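Local coordinates for exoribonuclease II, mitochondrial (Candida glabrata, PDB 6F3H), which degrades RNA from the 3' end as a magnesium-binding RNB-family exoribonuclease, the nuclease component of the mitochondrial degradosome mtEXO, at residues A[38-43]-A[79-84]; A[236-241]-A[673-678]. The protein carries 1 engineered substitution. All blocks are in the same frame, centred on the assembly; numbering follows the deposited sequence.

Overall arrangement
Contact 1 (38-43 with 79-84) comes first along the chain and is complete before contact 2 (236-241 with 673-678) opens; their centres lie about 13 Å apart. Contact 1 pairs the first strand of an antiparallel N-terminal sheet with 81-85, one of its two outermost strands. Contact 2 presses the tip of the hairpin 231-237/242-248 on a segment of the RNB region that meets bound RNA. The two touch directly: I82 O and R84 NH1 on the sheet edge probably hydrogen-bond to T236 OG1 and L240 O on the hairpin. The hairpin thus bridges the N-terminal sheet and the RNA-contacting segment, joining three parts that are distant in sequence.

Contact 1: A[38-43]-A[79-84]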
# COMPACT_ATOMS: atom_id res chain seq x y z
N ASP A 38 -22.74 9.75 6.19
CA ASP A 38 -21.83 9.70 5.07
C ASP A 38 -22.60 9.23 3.85
O ASP A 38 -23.53 8.43 3.96
CB ASP A 38 -20.67 8.77 5.39
CG ASP A 38 -19.62 9.41 6.28
OD1 ASP A 38 -19.64 10.65 6.43
OD2 ASP A 38 -18.75 8.68 6.80
N ILE A 39 -22.28 9.78 2.70
CA ILE A 39 -22.90 9.34 1.46
C ILE A 39 -21.88 8.52 0.68
O ILE A 39 -20.74 8.96 0.46
CB ILE A 39 -23.45 10.51 0.63
CG1 ILE A 39 -24.71 11.04 1.32
CG2 ILE A 39 -23.77 10.06 -0.75
CD1 ILE A 39 -25.36 12.21 0.59
N VAL A 40 -22.25 7.30 0.30
CA VAL A 40 -21.29 6.33 -0.19
C VAL A 40 -21.71 5.77 -1.53
O VAL A 40 -22.89 5.74 -1.88
CB VAL A 40 -21.09 5.17 0.79
CG1 VAL A 40 -20.48 5.71 2.01
CG2 VAL A 40 -22.43 4.57 1.07
N LEU A 41 -20.72 5.30 -2.25
CA LEU A 41 -20.90 4.37 -3.35
C LEU A 41 -20.39 3.01 -2.89
O LEU A 41 -19.30 2.91 -2.33
CB LEU A 41 -20.13 4.82 -4.58
CG LEU A 41 -20.94 5.61 -5.57
CD1 LEU A 41 -20.24 5.47 -6.89
CD2 LEU A 41 -22.39 5.11 -5.65
N LEU A 42 -21.19 1.99 -3.10
CA LEU A 42 -20.81 0.64 -2.74
C LEU A 42 -20.39 -0.17 -3.97
O LEU A 42 -20.73 0.16 -5.10
CB LEU A 42 -21.95 -0.05 -2.01
CG LEU A 42 -21.94 0.19 -0.51
CD1 LEU A 42 -21.53 1.58 -0.18
CD2 LEU A 42 -23.28 -0.11 0.07
N LYS A 43 -19.61 -1.22 -3.71
CA LYS A 43 -19.26 -2.17 -4.77
C LYS A 43 -20.48 -2.94 -5.25
O LYS A 43 -20.53 -3.38 -6.40
CB LYS A 43 -18.18 -3.12 -4.28
CG LYS A 43 -16.79 -2.54 -4.31
CD LYS A 43 -15.82 -3.44 -3.57
CE LYS A 43 -14.49 -2.72 -3.29
NZ LYS A 43 -13.52 -3.50 -2.44
N ASN A 79 -15.31 -1.97 3.73
CA ASN A 79 -14.49 -1.88 2.54
C ASN A 79 -15.27 -2.04 1.25
O ASN A 79 -14.69 -1.88 0.17
CB ASN A 79 -13.39 -2.90 2.61
CG ASN A 79 -12.50 -2.64 3.75
OD1 ASN A 79 -12.96 -2.63 4.89
ND2 ASN A 79 -11.25 -2.34 3.48
N SER A 80 -16.55 -2.36 1.34
CA SER A 80 -17.37 -2.28 0.14
C SER A 80 -17.63 -0.85 -0.29
O SER A 80 -18.26 -0.65 -1.32
CB SER A 80 -18.70 -2.99 0.36
OG SER A 80 -18.51 -4.36 0.69
N VAL A 81 -17.19 0.14 0.49
CA VAL A 81 -17.38 1.55 0.15
C VAL A 81 -16.35 1.98 -0.88
O VAL A 81 -15.14 1.96 -0.61
CB VAL A 81 -17.30 2.43 1.40
CG1 VAL A 81 -17.27 3.88 0.98
CG2 VAL A 81 -18.49 2.17 2.30
N ILE A 82 -16.81 2.45 -2.05
CA ILE A 82 -15.87 2.87 -3.09
C ILE A 82 -15.56 4.35 -3.01
O ILE A 82 -14.44 4.76 -3.38
CB ILE A 82 -16.40 2.53 -4.50
CG1 ILE A 82 -17.10 1.21 -4.51
CG2 ILE A 82 -15.26 2.24 -5.36
CD1 ILE A 82 -17.67 0.92 -5.86
N LEU A 83 -16.53 5.17 -2.62
CA LEU A 83 -16.22 6.55 -2.32
C LEU A 83 -17.20 7.05 -1.28
O LEU A 83 -18.31 6.53 -1.14
CB LEU A 83 -16.24 7.46 -3.56
CG LEU A 83 -17.42 7.67 -4.50
CD1 LEU A 83 -18.38 8.69 -3.93
CD2 LEU A 83 -16.89 8.16 -5.83
N ARG A 84 -16.78 8.10 -0.59
CA ARG A 84 -17.45 8.56 0.61
C ARG A 84 -17.51 10.07 0.59
O ARG A 84 -16.54 10.72 0.19
CB ARG A 84 -16.71 8.07 1.86
CG ARG A 84 -17.00 8.80 3.15
CD ARG A 84 -16.22 8.17 4.29
NE ARG A 84 -16.05 9.01 5.48
CZ ARG A 84 -14.90 9.52 5.88
NH1 ARG A 84 -13.78 9.29 5.20
NH2 ARG A 84 -14.85 10.28 6.98
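Strands 39-42 and 81-84 run antiparallel, their axes 4.5 Å apart at an angle of 152°, and close the five-stranded N-terminal sheet on the 81-85 side. Backbone bonds hold the pair around a classic beta bulge, with I82 and L83 both facing L41. L41 N donates to L83 O over 2.9 Å, and L41 O receives I82 N along a nearly straight N-H. The extra residue, I82, has a nearly helical psi of -34°, as expected at the first position of such a bulge. Beyond it K43 N binds S80 O at 2.8 Å, while the extended K43 chain runs back to N79 O, where NZ makes a weak bond.

Apolar packing lies on both faces. V40 and V81 cross at about a right angle, CG1 to CG1 at 3.8 Å; the other V81 branch, CG2, meets L42 CD1 at 4.0 Å. F66 of strand 64-68 covers all three. On the face carrying L41 and L83, L83 CG sits in the crowded position between its backbone N and carbonyl carbon, 3.9 Å from L41 CB. Here L41 packs on L216, Y219 and W220 of helix 212-226.

The charged pair lies at the D38 end. R84 leaves with CG anti to the backbone N and stays extended to NE, which forms a salt bridge with D38 OD2 at 3.0 Å. That oxygen lies near the guanidinium plane, yet NE approaches it from above the carboxylate plane, the two planes being 64° apart. D38 OD2 also accepts N35 N, and R84 NH1 is bound by L240 O. With OD2 held by both R84 NE and N35 N in a buried setting, D38 is probably ionised, and its charge would offset that of R84.

Contact 2: A[236-241]-A[673-678]; sequences TNTALL and LSSSFY. With nucleotides of chain C.
This is a mainly apolar, buried contact between the tip of a beta hairpin and the entry to a strand of the RNB region. Residues 236-241 turn between strands 231-237 and 242-248, with 238-240 in helical conformation; 673-678 leads into strand 677-679, which pairs with 632-634. The CA atoms of A239 and S675 are the nearest across the contact, at 5.3 Å.

The F677 ring and the A239 methyl carry the packing. The F677 chi1 of 59° places CG in the crowded position between its own backbone N and carbonyl carbon, and the ring turns to the hairpin. L240 lies across it at about a right angle, CD2 forming a CH-pi contact 4.2 Å from the ring centroid and 18° off the normal. The A239 methyl comes in obliquely, 3.5 Å from F677 CD1, and fills the angle between the ring and the S675 carbonyl. Next to it, S675 OG lies 3.8 Å from T238 CB. L30 of helix 27-31 touches both L240 and F677, while Q736 of helix 725-761 also packs on F677.

The serines on this segment meet RNA with their backbone and side chains. The A1 O2' of chain C donates to S674 O, so a ribose hydroxyl is read by a main-chain carbonyl, consistent with a preference for RNA. S674 OG reaches forward to S675 O, the carbonyl of the next residue, at 3.2 Å. Further along, S676 N makes a weak bond to OP1 of G2 of chain C, and S676 OG donates to OP1 of A3 of chain C at 2.9 Å.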
# COMPACT_ATOMS: atom_id res chain seq x y z
N THR A 236 -9.12 2.82 -4.25
CA THR A 236 -9.80 3.44 -3.13
C THR A 236 -8.98 3.15 -1.88
O THR A 236 -8.74 1.99 -1.56
CB THR A 236 -11.20 2.85 -2.96
OG1 THR A 236 -12.05 3.25 -4.05
CG2 THR A 236 -11.83 3.33 -1.65
N ASN A 237 -8.54 4.20 -1.17
CA ASN A 237 -7.77 3.97 0.03
C ASN A 237 -8.67 3.43 1.14
O ASN A 237 -9.81 3.86 1.30
CB ASN A 237 -7.09 5.25 0.50
CG ASN A 237 -6.50 5.12 1.93
OD1 ASN A 237 -5.75 4.19 2.22
ND2 ASN A 237 -6.83 6.06 2.80
N THR A 238 -8.14 2.45 1.87
CA THR A 238 -8.83 1.75 2.95
C THR A 238 -9.16 2.65 4.14
O THR A 238 -10.13 2.39 4.87
CB THR A 238 -7.95 0.61 3.46
OG1 THR A 238 -7.19 0.05 2.38
CG2 THR A 238 -8.78 -0.43 4.14
N ALA A 239 -8.33 3.65 4.42
CA ALA A 239 -8.49 4.39 5.66
C ALA A 239 -9.46 5.56 5.47
O ALA A 239 -10.39 5.75 6.27
CB ALA A 239 -7.13 4.89 6.13
N LEU A 240 -9.25 6.31 4.40
CA LEU A 240 -10.12 7.38 4.00
C LEU A 240 -11.36 6.90 3.30
O LEU A 240 -12.32 7.67 3.21
CB LEU A 240 -9.38 8.30 3.03
CG LEU A 240 -7.98 8.77 3.39
CD1 LEU A 240 -7.58 9.86 2.39
CD2 LEU A 240 -7.88 9.24 4.83
N LEU A 241 -11.34 5.67 2.77
CA LEU A 241 -12.44 5.11 1.96
C LEU A 241 -12.81 6.05 0.84
O LEU A 241 -13.97 6.42 0.65
CB LEU A 241 -13.66 4.75 2.81
CG LEU A 241 -13.57 3.67 3.88
CD1 LEU A 241 -14.78 3.64 4.80
CD2 LEU A 241 -13.41 2.33 3.22
N LEU A 673 -11.04 -2.94 13.03
CA LEU A 673 -9.83 -2.16 12.87
C LEU A 673 -9.80 -1.40 11.56
O LEU A 673 -10.36 -1.84 10.56
CB LEU A 673 -8.59 -3.03 12.91
CG LEU A 673 -8.50 -3.87 14.15
CD1 LEU A 673 -7.43 -4.92 13.88
CD2 LEU A 673 -8.16 -2.95 15.30
N SER A 674 -9.11 -0.27 11.58
CA SER A 674 -8.83 0.59 10.44
C SER A 674 -7.44 0.25 9.86
O SER A 674 -6.85 -0.79 10.19
CB SER A 674 -8.93 2.05 10.91
OG SER A 674 -8.55 2.99 9.93
N SER A 675 -6.90 1.14 9.03
CA SER A 675 -5.54 1.05 8.57
C SER A 675 -4.90 2.42 8.71
O SER A 675 -5.59 3.43 8.93
CB SER A 675 -5.45 0.55 7.11
OG SER A 675 -5.43 1.61 6.17
N SER A 676 -3.58 2.44 8.62
CA SER A 676 -2.84 3.67 8.82
C SER A 676 -2.69 4.38 7.49
O SER A 676 -2.73 3.78 6.42
CB SER A 676 -1.49 3.38 9.49
OG SER A 676 -0.42 3.29 8.56
N PHE A 677 -2.56 5.70 7.57
CA PHE A 677 -2.51 6.52 6.38
C PHE A 677 -1.58 7.69 6.61
O PHE A 677 -1.41 8.14 7.74
CB PHE A 677 -3.92 7.04 5.98
CG PHE A 677 -4.61 7.86 7.05
CD1 PHE A 677 -5.33 7.25 8.07
CD2 PHE A 677 -4.53 9.25 7.04
CE1 PHE A 677 -5.97 8.01 9.06
CE2 PHE A 677 -5.17 10.02 8.02
CZ PHE A 677 -5.88 9.40 9.03
N TYR A 678 -0.99 8.17 5.53
CA TYR A 678 -0.14 9.35 5.54
C TYR A 678 -0.99 10.62 5.51
O TYR A 678 -2.09 10.65 4.96
CB TYR A 678 0.85 9.32 4.38
CG TYR A 678 1.89 8.20 4.52
CD1 TYR A 678 2.86 8.26 5.51
CD2 TYR A 678 1.88 7.09 3.69
CE1 TYR A 678 3.80 7.25 5.68
CE2 TYR A 678 2.84 6.07 3.84
CZ TYR A 678 3.80 6.16 4.84
OH TYR A 678 4.76 5.19 5.04
P A C 1 -8.12 -3.63 5.42
OP1 A C 1 -7.34 -3.11 4.27
OP2 A C 1 -8.57 -2.70 6.50
O5' A C 1 -7.15 -4.74 6.02
C5' A C 1 -5.92 -4.36 6.60
C4' A C 1 -6.10 -3.94 8.04
O4' A C 1 -6.64 -5.05 8.80
C3' A C 1 -4.83 -3.57 8.76
O3' A C 1 -4.45 -2.23 8.58
C2' A C 1 -5.12 -3.94 10.20
O2' A C 1 -5.94 -2.96 10.81
C1' A C 1 -5.93 -5.21 10.01
N9 A C 1 -5.08 -6.39 9.83
C8 A C 1 -3.83 -6.48 9.25
N7 A C 1 -3.36 -7.69 9.21
C5 A C 1 -4.36 -8.45 9.79
C6 A C 1 -4.47 -9.82 10.04
N6 A C 1 -3.50 -10.69 9.73
N1 A C 1 -5.61 -10.27 10.63
C2 A C 1 -6.57 -9.39 10.94
N3 A C 1 -6.59 -8.07 10.75
C4 A C 1 -5.44 -7.67 10.16
P G C 2 -2.90 -1.96 8.45
OP1 G C 2 -2.66 -0.65 7.77
OP2 G C 2 -2.38 -3.29 8.00
O5' G C 2 -2.42 -1.88 9.96
C5' G C 2 -3.00 -0.94 10.84
C4' G C 2 -2.26 -0.89 12.15
O4' G C 2 -2.49 -2.09 12.91
C3' G C 2 -0.75 -0.79 12.05
O3' G C 2 -0.34 0.52 11.78
C2' G C 2 -0.31 -1.31 13.41
O2' G C 2 -0.44 -0.32 14.41
C1' G C 2 -1.35 -2.39 13.67
N9 G C 2 -0.88 -3.67 13.19
C8 G C 2 -1.34 -4.23 12.03
N7 G C 2 -0.78 -5.36 11.80
C5 G C 2 0.09 -5.52 12.87
C6 G C 2 0.96 -6.58 13.14
O6 G C 2 1.09 -7.58 12.42
N1 G C 2 1.68 -6.39 14.34
C2 G C 2 1.58 -5.30 15.20
N2 G C 2 2.37 -5.32 16.31
N3 G C 2 0.74 -4.28 14.93
C4 G C 2 0.05 -4.48 13.77
P A C 3 1.01 0.77 10.99
OP1 A C 3 1.21 2.23 10.77
OP2 A C 3 0.99 -0.13 9.84
O5' A C 3 2.11 0.20 11.99
C5' A C 3 2.38 0.86 13.22
C4' A C 3 3.51 0.20 13.97
O4' A C 3 3.09 -1.11 14.45
C3' A C 3 4.78 -0.08 13.17
O3' A C 3 5.61 1.06 13.06
C2' A C 3 5.40 -1.25 13.92
O2' A C 3 6.06 -0.82 15.09
C1' A C 3 4.15 -2.02 14.33
N9 A C 3 3.80 -2.93 13.25
C8 A C 3 2.98 -2.70 12.18
N7 A C 3 2.91 -3.71 11.38
C5 A C 3 3.75 -4.62 11.96
C6 A C 3 4.10 -5.90 11.59
N6 A C 3 3.62 -6.48 10.49
N1 A C 3 4.98 -6.54 12.40
C2 A C 3 5.44 -5.93 13.50
N3 A C 3 5.18 -4.72 13.96
C4 A C 3 4.33 -4.15 13.11